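Local coordinates for protein glycosyl hydrolase, family 8 (Clostridium perfringens, PDB 3REN) that is an alpha-amylase, probably hydrolysing internal alpha-linked bonds of starch-like glucans, with an (alpha/alpha)6-barrel fold related to glycosyl hydrolase family 8, at residues N288-A293 with N303-K308; K24-F29 with L339-A344; K253-K258 with G263-T268; R118-L123 with N141-L146. All coordinates share one frame; numbering follows the deposited sequence.

Interaction 1 (N288-A293 with N303-K308); sequences NVALIA and NKAIDK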
loop_
_atom_site.group_PDB
_atom_site.type_symbol
_atom_site.label_atom_id
_atom_site.label_comp_id
_atom_site.label_asym_id
_atom_site.label_seq_id
_atom_site.Cartn_x
_atom_site.Cartn_y
_atom_site.Cartn_z
ATOM N N ASN A 288 -1.099 -0.919 -8.608
ATOM C CA ASN A 288 -1.290 -2.265 -8.129
ATOM C C ASN A 288 -1.454 -3.266 -9.263
ATOM O O ASN A 288 -0.955 -4.394 -9.183
ATOM C CB ASN A 288 -2.516 -2.313 -7.188
ATOM C CG ASN A 288 -2.170 -1.853 -5.779
ATOM O OD1 ASN A 288 -1.004 -1.785 -5.423
ATOM N ND2 ASN A 288 -3.180 -1.526 -4.977
ATOM N N VAL A 289 -2.177 -2.855 -10.313
ATOM C CA VAL A 289 -2.389 -3.707 -11.478
ATOM C C VAL A 289 -1.037 -4.012 -12.136
ATOM O O VAL A 289 -0.752 -5.157 -12.500
ATOM C CB VAL A 289 -3.351 -3.027 -12.483
ATOM C CG1 VAL A 289 -3.464 -3.860 -13.749
ATOM C CG2 VAL A 289 -4.747 -2.841 -11.871
ATOM N N ALA A 290 -0.186 -2.986 -12.258
ATOM C CA ALA A 290 1.187 -3.157 -12.755
ATOM C C ALA A 290 2.006 -4.084 -11.870
ATOM O O ALA A 290 2.763 -4.906 -12.376
ATOM C CB ALA A 290 1.890 -1.782 -12.889
ATOM N N LEU A 291 1.874 -3.955 -10.547
ATOM C CA LEU A 291 2.639 -4.865 -9.639
ATOM C C LEU A 291 2.170 -6.329 -9.731
ATOM O O LEU A 291 2.971 -7.280 -9.638
ATOM C CB LEU A 291 2.580 -4.375 -8.192
ATOM C CG LEU A 291 3.415 -3.105 -8.043
ATOM C CD1 LEU A 291 2.980 -2.367 -6.809
ATOM C CD2 LEU A 291 4.938 -3.442 -8.038
ATOM N N ILE A 292 0.858 -6.492 -9.905
ATOM C CA ILE A 292 0.272 -7.798 -10.162
ATOM C C ILE A 292 0.838 -8.392 -11.458
ATOM O O ILE A 292 1.296 -9.543 -11.469
ATOM C CB ILE A 292 -1.269 -7.704 -10.213
ATOM C CG1 ILE A 292 -1.832 -7.463 -8.795
ATOM C CG2 ILE A 292 -1.872 -8.954 -10.801
ATOM C CD1 ILE A 292 -3.239 -6.850 -8.843
ATOM N N ALA A 293 0.816 -7.606 -12.531
ATOM C CA ALA A 293 1.220 -8.079 -13.855
ATOM C C ALA A 293 2.703 -8.389 -13.837
ATOM O O ALA A 293 3.135 -9.374 -14.424
ATOM C CB ALA A 293 0.945 -7.043 -14.897
ATOM N N ASN A 303 2.352 -3.306 -19.324
ATOM C CA ASN A 303 2.550 -2.111 -20.162
ATOM C C ASN A 303 1.312 -1.229 -20.231
ATOM O O ASN A 303 1.417 -0.002 -20.263
ATOM C CB ASN A 303 3.010 -2.523 -21.570
ATOM C CG ASN A 303 4.466 -2.965 -21.577
ATOM O OD1 ASN A 303 5.284 -2.480 -20.784
ATOM N ND2 ASN A 303 4.803 -3.850 -22.492
ATOM N N LYS A 304 0.143 -1.870 -20.254
ATOM C CA LYS A 304 -1.135 -1.157 -20.275
ATOM C C LYS A 304 -1.304 -0.315 -19.010
ATOM O O LYS A 304 -1.740 0.835 -19.082
ATOM C CB LYS A 304 -2.275 -2.164 -20.355
ATOM C CG LYS A 304 -3.535 -1.629 -21.032
ATOM C CD LYS A 304 -4.501 -2.766 -21.411
ATOM C CE LYS A 304 -5.142 -2.552 -22.827
ATOM N NZ LYS A 304 -6.074 -1.399 -22.928
ATOM N N ALA A 305 -0.996 -0.923 -17.853
ATOM C CA ALA A 305 -1.054 -0.233 -16.581
ATOM C C ALA A 305 0.027 0.862 -16.515
ATOM O O ALA A 305 -0.266 1.976 -16.091
ATOM C CB ALA A 305 -0.920 -1.229 -15.420
ATOM N N ILE A 306 1.262 0.559 -16.946
ATOM C CA ILE A 306 2.334 1.566 -16.947
ATOM C C ILE A 306 2.023 2.764 -17.887
ATOM O O ILE A 306 2.319 3.915 -17.573
ATOM C CB ILE A 306 3.692 0.939 -17.352
ATOM C CG1 ILE A 306 4.167 -0.112 -16.314
ATOM C CG2 ILE A 306 4.753 2.019 -17.553
ATOM C CD1 ILE A 306 4.515 0.429 -14.893
ATOM N N ASP A 307 1.444 2.484 -19.051
ATOM C CA ASP A 307 1.072 3.535 -19.972
ATOM C C ASP A 307 0.124 4.512 -19.317
ATOM O O ASP A 307 0.261 5.708 -19.524
ATOM C CB ASP A 307 0.475 2.971 -21.268
ATOM C CG ASP A 307 1.550 2.417 -22.213
ATOM O OD1 ASP A 307 2.770 2.604 -21.962
ATOM O OD2 ASP A 307 1.178 1.755 -23.204
ATOM N N LYS A 308 -0.819 4.027 -18.511
ATOM C CA LYS A 308 -1.707 4.952 -17.781
ATOM C C LYS A 308 -0.957 5.831 -16.800
ATOM O O LYS A 308 -1.277 7.014 -16.667
ATOM C CB LYS A 308 -2.835 4.235 -17.030
ATOM C CG LYS A 308 -3.787 3.519 -17.921
ATOM C CD LYS A 308 -4.611 4.503 -18.709
ATOM C CE LYS A 308 -5.798 3.792 -19.380
ATOM N NZ LYS A 308 -6.606 4.824 -20.091
#
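Ala290 and Ala305 face each other where two successive helices of the (alpha/alpha)6-barrel, 283-296 and 299-312, pack as an antiparallel helical hairpin. Their CB atoms are 3.8 Å apart, and Ala305 CB also rests 3.7 Å from the backbone N of Ala290, so one methyl lies directly on the main chain of the other helix. Small residues suit this position: the segment axes approach to 8.3 Å while running at 152° to each other, which leaves little depth for side chains at the point of closest approach.

Larger residues fill in around this alanine pair. In Ile306, CB stands back from the opposite helix, and CG2, anti to the backbone N, is directed off the interface. CG1 takes the other branch, anti to the carbonyl carbon (chi1 -64°), and carries the chain toward helix 283-296. At its tip CD1 reaches Ala290 CB at 4.0 Å and also packs on the backbone O of Ala344, which belongs to the C-terminal helix. Isoleucine is apt here because its ethyl branch is long enough to reach the small Ala290 methyl although its CB is set to the side. Within helix 299-312, Leu301 touches Val289 and Phe302 touches Ala290, extending the same apolar surface. On the other flank, Val289 directs CG1 at the alanine methyl, Val289 CG1 lying 4.0 Å from Ala305 CB.

Interaction 2 (K24-F29 with L339-A344); sequences KMLFDF and LNALLA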
loop_
_atom_site.group_PDB
_atom_site.type_symbol
_atom_site.label_atom_id
_atom_site.label_comp_id
_atom_site.label_asym_id
_atom_site.label_seq_id
_atom_site.Cartn_x
_atom_site.Cartn_y
_atom_site.Cartn_z
ATOM N N LYS A 24 12.884 8.366 -11.972
ATOM C CA LYS A 24 13.721 9.490 -11.510
ATOM C C LYS A 24 12.921 10.757 -11.264
ATOM O O LYS A 24 13.098 11.437 -10.240
ATOM C CB LYS A 24 14.872 9.812 -12.483
ATOM C CG LYS A 24 15.743 11.011 -11.998
ATOM C CD LYS A 24 17.150 10.947 -12.564
ATOM C CE LYS A 24 17.855 12.308 -12.617
ATOM N NZ LYS A 24 17.304 13.450 -11.842
HETATM N N MSE A 25 12.071 11.092 -12.226
HETATM C CA MSE A 25 11.271 12.315 -12.145
HETATM C C MSE A 25 10.383 12.253 -10.912
HETATM O O MSE A 25 10.217 13.263 -10.186
HETATM C CB MSE A 25 10.341 12.380 -13.372
HETATM C CG MSE A 25 11.018 12.735 -14.709
HETATM SE SE MSE A 25 9.703 12.428 -16.236
HETATM C CE MSE A 25 8.241 13.546 -15.617
ATOM N N LEU A 26 9.775 11.076 -10.708
ATOM C CA LEU A 26 8.838 10.909 -9.627
ATOM C C LEU A 26 9.566 10.910 -8.244
ATOM O O LEU A 26 9.124 11.552 -7.278
ATOM C CB LEU A 26 7.965 9.671 -9.846
ATOM C CG LEU A 26 6.985 9.308 -8.711
ATOM C CD1 LEU A 26 6.019 10.481 -8.324
ATOM C CD2 LEU A 26 6.199 8.111 -9.153
ATOM N N PHE A 27 10.672 10.197 -8.156
ATOM C CA PHE A 27 11.476 10.236 -6.914
ATOM C C PHE A 27 11.938 11.667 -6.610
ATOM O O PHE A 27 11.855 12.133 -5.446
ATOM C CB PHE A 27 12.701 9.317 -7.008
ATOM C CG PHE A 27 13.512 9.307 -5.743
ATOM C CD1 PHE A 27 13.172 8.435 -4.702
ATOM C CD2 PHE A 27 14.567 10.196 -5.569
ATOM C CE1 PHE A 27 13.883 8.448 -3.498
ATOM C CE2 PHE A 27 15.277 10.220 -4.370
ATOM C CZ PHE A 27 14.936 9.332 -3.334
ATOM N N ASP A 28 12.384 12.371 -7.651
ATOM C CA ASP A 28 12.810 13.785 -7.501
ATOM C C ASP A 28 11.673 14.659 -6.967
ATOM O O ASP A 28 11.897 15.533 -6.133
ATOM C CB ASP A 28 13.301 14.404 -8.819
ATOM C CG ASP A 28 14.736 13.951 -9.221
ATOM O OD1 ASP A 28 15.437 13.249 -8.436
ATOM O OD2 ASP A 28 15.132 14.271 -10.380
ATOM N N PHE A 29 10.473 14.471 -7.484
ATOM C CA PHE A 29 9.306 15.229 -6.980
ATOM C C PHE A 29 9.036 14.895 -5.509
ATOM O O PHE A 29 8.809 15.807 -4.698
ATOM C CB PHE A 29 8.050 14.911 -7.806
ATOM C CG PHE A 29 6.794 15.466 -7.214
ATOM C CD1 PHE A 29 6.581 16.849 -7.195
ATOM C CD2 PHE A 29 5.830 14.611 -6.686
ATOM C CE1 PHE A 29 5.428 17.387 -6.628
ATOM C CE2 PHE A 29 4.656 15.141 -6.127
ATOM C CZ PHE A 29 4.468 16.539 -6.074
ATOM N N LEU A 339 3.620 7.558 -4.077
ATOM C CA LEU A 339 4.470 6.451 -3.613
ATOM C C LEU A 339 4.133 5.106 -4.274
ATOM O O LEU A 339 5.048 4.295 -4.575
ATOM C CB LEU A 339 4.428 6.336 -2.085
ATOM C CG LEU A 339 5.109 7.498 -1.381
ATOM C CD1 LEU A 339 4.501 7.630 0.053
ATOM C CD2 LEU A 339 6.689 7.297 -1.405
ATOM N N ASN A 340 2.839 4.851 -4.492
ATOM C CA ASN A 340 2.444 3.597 -5.146
ATOM C C ASN A 340 2.947 3.609 -6.593
ATOM O O ASN A 340 3.510 2.615 -7.067
ATOM C CB ASN A 340 0.926 3.376 -5.066
ATOM C CG ASN A 340 0.486 2.829 -3.712
ATOM O OD1 ASN A 340 1.187 2.011 -3.119
ATOM N ND2 ASN A 340 -0.666 3.277 -3.219
ATOM N N ALA A 341 2.826 4.767 -7.249
ATOM C CA ALA A 341 3.361 4.941 -8.617
ATOM C C ALA A 341 4.872 4.721 -8.661
ATOM O O ALA A 341 5.389 4.173 -9.625
ATOM C CB ALA A 341 3.034 6.341 -9.156
ATOM N N LEU A 342 5.577 5.161 -7.623
ATOM C CA LEU A 342 7.027 4.964 -7.571
ATOM C C LEU A 342 7.371 3.482 -7.510
ATOM O O LEU A 342 8.230 3.008 -8.253
ATOM C CB LEU A 342 7.644 5.797 -6.419
ATOM C CG LEU A 342 9.151 5.749 -6.261
ATOM C CD1 LEU A 342 9.836 6.499 -7.394
ATOM C CD2 LEU A 342 9.555 6.316 -4.889
ATOM N N LEU A 343 6.669 2.720 -6.671
ATOM C CA LEU A 343 6.800 1.260 -6.688
ATOM C C LEU A 343 6.541 0.600 -8.056
ATOM O O LEU A 343 7.270 -0.329 -8.435
ATOM C CB LEU A 343 5.933 0.602 -5.599
ATOM C CG LEU A 343 6.365 1.000 -4.172
ATOM C CD1 LEU A 343 5.380 0.572 -3.119
ATOM C CD2 LEU A 343 7.771 0.417 -3.779
ATOM N N ALA A 344 5.494 1.038 -8.779
ATOM C CA ALA A 344 5.235 0.501 -10.153
ATOM C C ALA A 344 6.326 0.928 -11.151
ATOM O O ALA A 344 6.814 0.096 -11.917
ATOM C CB ALA A 344 3.863 0.940 -10.655
#
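Leu26 and Leu342 interlock between the first and last helices of the barrel, 21-33 and 335-346, whose segments run antiparallel at 149° with axes 9.8 Å apart. The aliphatic packing centres on one methyl. Leu26 CG lies anti to its own backbone N (chi1 176°), and CD2 is pushed across onto the partner's main chain, 3.4 Å from Leu342 N and 3.6 Å from Ala341 CB. Alanine gives that methyl room to settle, while leucine is long enough to bridge axes this far apart.

The aromatic part involves Phe27. Leu342 sends CD1 to 4.0 Å from Phe27 CB, and its second methyl, CD2, meets the ring at the edge, near the ring plane, 4.2 Å from Phe27 CD1.

An ionic interaction stays within helix 21-33, one turn apart: Lys24 NZ binds Asp28 OD2 at 2.7 Å, using the syn lone pair of that oxygen, on the outer side, away from helix 335-346. Around the contact, Leu342 also touches Tyr71 and Leu339 packs on Leu67, both of helix 62-74, while Ala341 and Ala344 lean on Ser287 of helix 283-296, so helix 335-346 is wedged among three barrel helices.

Interaction 3 (K253-K258 with G263-T268); sequences KWIKEK and GFLVAT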
loop_
_atom_site.group_PDB
_atom_site.type_symbol
_atom_site.label_atom_id
_atom_site.label_comp_id
_atom_site.label_asym_id
_atom_site.label_seq_id
_atom_site.Cartn_x
_atom_site.Cartn_y
_atom_site.Cartn_z
ATOM N N LYS A 253 -7.940 -12.604 -14.403
ATOM C CA LYS A 253 -8.649 -12.690 -15.690
ATOM C C LYS A 253 -9.726 -11.575 -15.765
ATOM O O LYS A 253 -9.855 -10.868 -16.767
ATOM C CB LYS A 253 -9.264 -14.091 -15.821
ATOM C CG LYS A 253 -9.759 -14.470 -17.217
ATOM C CD LYS A 253 -10.632 -15.740 -17.127
ATOM C CE LYS A 253 -11.620 -15.863 -18.320
ATOM N NZ LYS A 253 -10.989 -16.495 -19.525
ATOM N N TRP A 254 -10.480 -11.408 -14.684
ATOM C CA TRP A 254 -11.544 -10.392 -14.644
ATOM C C TRP A 254 -10.979 -9.005 -14.879
ATOM O O TRP A 254 -11.467 -8.247 -15.720
ATOM C CB TRP A 254 -12.301 -10.441 -13.313
ATOM C CG TRP A 254 -13.533 -9.560 -13.320
ATOM C CD1 TRP A 254 -14.799 -9.940 -13.651
ATOM C CD2 TRP A 254 -13.607 -8.160 -12.978
ATOM N NE1 TRP A 254 -15.648 -8.882 -13.543
ATOM C CE2 TRP A 254 -14.958 -7.773 -13.135
ATOM C CE3 TRP A 254 -12.664 -7.198 -12.560
ATOM C CZ2 TRP A 254 -15.410 -6.466 -12.899
ATOM C CZ3 TRP A 254 -13.119 -5.853 -12.342
ATOM C CH2 TRP A 254 -14.485 -5.523 -12.506
ATOM N N ILE A 255 -9.930 -8.672 -14.142
ATOM C CA ILE A 255 -9.242 -7.394 -14.339
ATOM C C ILE A 255 -8.734 -7.197 -15.748
ATOM O O ILE A 255 -8.967 -6.115 -16.330
ATOM C CB ILE A 255 -8.089 -7.181 -13.302
ATOM C CG1 ILE A 255 -8.677 -7.109 -11.894
ATOM C CG2 ILE A 255 -7.339 -5.906 -13.591
ATOM C CD1 ILE A 255 -7.600 -7.272 -10.811
ATOM N N LYS A 256 -8.041 -8.209 -16.288
ATOM C CA LYS A 256 -7.501 -8.131 -17.638
ATOM C C LYS A 256 -8.616 -7.912 -18.687
ATOM O O LYS A 256 -8.468 -7.073 -19.563
ATOM C CB LYS A 256 -6.722 -9.411 -17.950
ATOM C CG LYS A 256 -5.869 -9.397 -19.185
ATOM C CD LYS A 256 -5.334 -10.815 -19.409
ATOM C CE LYS A 256 -3.870 -10.830 -19.781
ATOM N NZ LYS A 256 -3.476 -9.814 -20.770
ATOM N N GLU A 257 -9.724 -8.653 -18.576
ATOM C CA GLU A 257 -10.876 -8.491 -19.476
ATOM C C GLU A 257 -11.532 -7.097 -19.341
ATOM O O GLU A 257 -11.846 -6.411 -20.355
ATOM C CB GLU A 257 -11.902 -9.606 -19.215
ATOM N N LYS A 258 -11.724 -6.644 -18.102
ATOM C CA LYS A 258 -12.322 -5.330 -17.857
ATOM C C LYS A 258 -11.466 -4.210 -18.411
ATOM O O LYS A 258 -11.999 -3.286 -19.056
ATOM C CB LYS A 258 -12.539 -5.090 -16.359
ATOM C CG LYS A 258 -13.166 -3.733 -15.983
ATOM C CD LYS A 258 -14.576 -3.528 -16.639
ATOM C CE LYS A 258 -15.601 -4.512 -16.024
ATOM N NZ LYS A 258 -17.016 -4.268 -16.490
ATOM N N GLY A 263 -10.931 -0.050 -21.444
ATOM C CA GLY A 263 -9.746 0.743 -21.775
ATOM C C GLY A 263 -9.183 1.475 -20.567
ATOM O O GLY A 263 -8.199 2.197 -20.672
ATOM N N PHE A 264 -9.804 1.280 -19.403
ATOM C CA PHE A 264 -9.335 1.944 -18.163
ATOM C C PHE A 264 -9.862 1.105 -17.012
ATOM O O PHE A 264 -10.668 0.201 -17.250
ATOM C CB PHE A 264 -9.932 3.339 -18.044
ATOM C CG PHE A 264 -11.431 3.378 -18.307
ATOM C CD1 PHE A 264 -12.341 2.914 -17.350
ATOM C CD2 PHE A 264 -11.925 3.900 -19.508
ATOM C CE1 PHE A 264 -13.736 2.939 -17.581
ATOM C CE2 PHE A 264 -13.319 3.945 -19.764
ATOM C CZ PHE A 264 -14.228 3.450 -18.813
ATOM N N LEU A 265 -9.421 1.420 -15.789
ATOM C CA LEU A 265 -10.007 0.878 -14.561
ATOM C C LEU A 265 -10.414 2.025 -13.636
ATOM O O LEU A 265 -9.724 3.065 -13.549
ATOM C CB LEU A 265 -9.042 -0.091 -13.860
ATOM C CG LEU A 265 -8.637 -1.332 -14.668
ATOM C CD1 LEU A 265 -7.302 -1.941 -14.156
ATOM C CD2 LEU A 265 -9.755 -2.431 -14.677
ATOM N N VAL A 266 -11.561 1.862 -12.987
ATOM C CA VAL A 266 -12.093 2.911 -12.133
ATOM C C VAL A 266 -12.249 2.447 -10.661
ATOM O O VAL A 266 -11.945 1.299 -10.335
ATOM C CB VAL A 266 -13.455 3.445 -12.660
ATOM C CG1 VAL A 266 -13.248 4.317 -13.912
ATOM C CG2 VAL A 266 -14.408 2.309 -12.965
ATOM N N ALA A 267 -12.727 3.349 -9.799
ATOM C CA ALA A 267 -12.713 3.139 -8.328
ATOM C C ALA A 267 -13.665 2.081 -7.807
ATOM O O ALA A 267 -13.399 1.450 -6.779
ATOM C CB ALA A 267 -12.963 4.481 -7.587
ATOM N N THR A 268 -14.809 1.924 -8.469
ATOM C CA THR A 268 -15.847 0.990 -8.024
ATOM C C THR A 268 -16.583 0.275 -9.186
ATOM O O THR A 268 -16.767 0.850 -10.292
ATOM C CB THR A 268 -16.953 1.674 -7.086
ATOM O OG1 THR A 268 -17.734 2.628 -7.812
ATOM C CG2 THR A 268 -16.356 2.360 -5.826
#
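The later turns of barrel helix 249-262 and the loop that leaves it are held together here by Leu265, which folds back onto Ile255 and Lys258. Gly263 makes the turn possible. It is the first residue to leave the helix and has positive phi (87°), a left-handed conformation in which glycine, lacking CB, does not press on the carbonyl O of the residue before it. The chain then becomes extended, and Leu265 brings its forked end to the helix it has just left.

The two methyls of Leu265 divide the work. CD1 lies 4.0 Å from Ile255 CG2, the two side chains crossing at about a right angle, while CD2 is 3.9 Å from Lys258 CG and 4.1 Å from the carbonyl O of Ile255. The lysine thus offers its aliphatic stem. Bent at chi2 and chi3, it then turns away, and its NZ is hydrogen-bonded to Gly274 O. Its CB also sits 4.1 Å above one face of the Trp254 ring, offset toward the rim. Tyrosine hydroxyls fix the loop backbone: Tyr286 OH bonds Leu265 N and Tyr269 OH bonds Val266 N. The branched apolar end of Leu265 is buried against Phe231 and Ile285. A helix terminated by a glycine of positive phi, with a later apolar residue folded back onto it, here leads into an interhelical loop of the (alpha/alpha)6-barrel.

Interaction 4 (R118-L123 with N141-L146); sequences RIIKAL and NIANSL
Ile120 turns its ethyl branch toward Ile142 by setting CG1 opposite its carbonyl carbon (chi1 -76°), and the next torsion, chi2 144°, falls short of fully extended, swinging CD1 across the neighbouring helix. There it rests 3.8 Å from the backbone N of Ala143, whose small side chain lets it come that near the main chain. One turn further on, Leu146 CD1 meets the same methyl, Ile120 CD1, at 3.9 Å.

Helices 113-130 and 133-150, joined by a short turn, form an antiparallel hairpin of the (alpha/alpha)6-barrel. Their segment axes stay 10.1 Å apart at an angle of 150°, a spacing that calls for long aliphatic groups between them. Ile142 adds to the contact, though less certainly, because it is modelled in two conformers. In the one described here its CG2 is anti to the backbone N and Ile120 CD1 to Ile142 CG2 is 3.7 Å; the two isoleucines then slide past each other in opposite directions, their beta-branched shapes giving a broad contact rather than a single point. Helix 176-185 covers the flank, where Ile120 touches Thr178 and Ala143 touches Leu182.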
loop_
_atom_site.group_PDB
_atom_site.type_symbol
_atom_site.label_atom_id
_atom_site.label_comp_id
_atom_site.label_asym_id
_atom_site.label_seq_id
_atom_site.Cartn_x
_atom_site.Cartn_y
_atom_site.Cartn_z
ATOM N N ARG A 118 3.177 -3.483 6.890
ATOM C CA ARG A 118 3.992 -2.987 5.781
ATOM C C ARG A 118 5.437 -2.719 6.224
ATOM O O ARG A 118 6.386 -2.976 5.470
ATOM C CB ARG A 118 3.421 -1.704 5.210
ATOM C CG ARG A 118 4.070 -1.262 3.898
ATOM C CD ARG A 118 3.546 0.077 3.404
ATOM N NE ARG A 118 2.125 0.053 3.007
ATOM C CZ ARG A 118 1.114 0.521 3.742
ATOM N NH1 ARG A 118 1.310 1.021 4.959
ATOM N NH2 ARG A 118 -0.125 0.471 3.263
ATOM N N ILE A 119 5.591 -2.162 7.416
ATOM C CA ILE A 119 6.894 -1.896 8.025
ATOM C C ILE A 119 7.640 -3.169 8.434
ATOM O O ILE A 119 8.852 -3.290 8.209
ATOM C CB ILE A 119 6.731 -0.875 9.181
ATOM C CG1 ILE A 119 6.450 0.496 8.537
ATOM C CG2 ILE A 119 8.056 -0.799 10.059
ATOM C CD1 ILE A 119 5.961 1.597 9.443
ATOM N N ILE A 120 6.922 -4.136 8.999
ATOM C CA ILE A 120 7.505 -5.421 9.299
ATOM C C ILE A 120 8.029 -6.048 8.010
ATOM O O ILE A 120 9.128 -6.567 8.003
ATOM C CB ILE A 120 6.497 -6.351 9.997
ATOM C CG1 ILE A 120 6.329 -5.943 11.456
ATOM C CG2 ILE A 120 6.974 -7.817 9.930
ATOM C CD1 ILE A 120 4.863 -6.132 11.979
ATOM N N LYS A 121 7.246 -5.988 6.925
ATOM C CA LYS A 121 7.650 -6.574 5.654
ATOM C C LYS A 121 8.929 -5.915 5.139
ATOM O O LYS A 121 9.866 -6.617 4.777
ATOM C CB LYS A 121 6.542 -6.423 4.597
ATOM C CG LYS A 121 6.867 -7.115 3.249
ATOM C CD LYS A 121 5.774 -6.755 2.207
ATOM C CE LYS A 121 5.800 -7.741 1.034
ATOM N NZ LYS A 121 4.941 -7.337 -0.172
ATOM N N ALA A 122 8.996 -4.583 5.136
ATOM C CA ALA A 122 10.211 -3.866 4.705
ATOM C C ALA A 122 11.430 -4.248 5.549
ATOM O O ALA A 122 12.534 -4.427 5.025
ATOM C CB ALA A 122 9.996 -2.366 4.776
ATOM N N LEU A 123 11.223 -4.380 6.848
ATOM C CA LEU A 123 12.294 -4.792 7.780
ATOM C C LEU A 123 12.780 -6.227 7.549
ATOM O O LEU A 123 13.995 -6.485 7.531
ATOM C CB LEU A 123 11.866 -4.570 9.228
ATOM C CG LEU A 123 11.825 -3.105 9.677
ATOM C CD1 LEU A 123 11.079 -3.008 10.998
ATOM C CD2 LEU A 123 13.247 -2.529 9.810
ATOM N N ASN A 141 9.785 -7.208 17.456
ATOM C CA ASN A 141 9.193 -6.373 18.492
ATOM C C ASN A 141 7.799 -5.902 18.025
ATOM O O ASN A 141 6.826 -5.997 18.783
ATOM C CB ASN A 141 9.994 -5.088 18.732
ATOM C CG ASN A 141 11.327 -5.284 19.439
ATOM O OD1 ASN A 141 11.557 -6.261 20.143
ATOM N ND2 ASN A 141 12.209 -4.255 19.301
ATOM N N ILE A 142 7.715 -5.350 16.816
ATOM C CA ILE A 142 6.434 -4.841 16.261
ATOM C C ILE A 142 5.404 -5.949 16.129
ATOM O O ILE A 142 4.227 -5.772 16.505
ATOM C CB ILE A 142 6.576 -4.208 14.836
ATOM C CG1 ILE A 142 7.790 -3.293 14.745
ATOM C CG2 ILE A 142 5.291 -3.440 14.447
ATOM C CD1 ILE A 142 7.789 -2.232 15.761
ATOM N N ALA A 143 5.846 -7.075 15.577
ATOM C CA ALA A 143 4.975 -8.221 15.340
ATOM C C ALA A 143 4.402 -8.726 16.654
ATOM O O ALA A 143 3.202 -9.000 16.723
ATOM C CB ALA A 143 5.724 -9.324 14.655
ATOM N N ASN A 144 5.255 -8.838 17.692
ATOM C CA ASN A 144 4.808 -9.301 19.018
ATOM C C ASN A 144 3.775 -8.347 19.623
ATOM O O ASN A 144 2.802 -8.785 20.270
ATOM C CB ASN A 144 6.001 -9.525 19.983
ATOM C CG ASN A 144 6.802 -10.811 19.662
ATOM O OD1 ASN A 144 6.289 -11.746 19.083
ATOM N ND2 ASN A 144 8.060 -10.852 20.081
ATOM N N SER A 145 3.980 -7.051 19.411
ATOM C CA SER A 145 3.005 -6.033 19.814
ATOM C C SER A 145 1.678 -6.129 19.063
ATOM O O SER A 145 0.622 -5.851 19.630
ATOM C CB SER A 145 3.591 -4.639 19.624
ATOM O OG SER A 145 4.718 -4.488 20.448
ATOM N N LEU A 146 1.727 -6.493 17.785
ATOM C CA LEU A 146 0.489 -6.747 17.023
ATOM C C LEU A 146 -0.256 -7.916 17.632
ATOM O O LEU A 146 -1.476 -7.843 17.799
ATOM C CB LEU A 146 0.756 -7.078 15.562
ATOM C CG LEU A 146 0.802 -5.977 14.523
ATOM C CD1 LEU A 146 1.172 -6.612 13.182
ATOM C CD2 LEU A 146 -0.509 -5.184 14.474
#

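From the N terminus, residues 24-29 open interaction 2, which closes only near the C terminus at 339-344, bringing the two ends of the chain together and closing the ring of helices. All other contacts lie within this long loop, one after another and without crossing. Interaction 4 closes the hairpin of helices 113-130 and 133-150. Interaction 3 follows, tying helix 249-262 to its own exit loop, and interaction 1 then pairs helices 283-296 and 299-312. Interaction 1 bridges two others: Val289 CG2 lies 3.5 Å from Leu265 CD1 of interaction 3, and Ala290 CB lies 4.0 Å from Ala344 CB of interaction 2. Interaction 4 stands across the chain's centre from interactions 1 and 3.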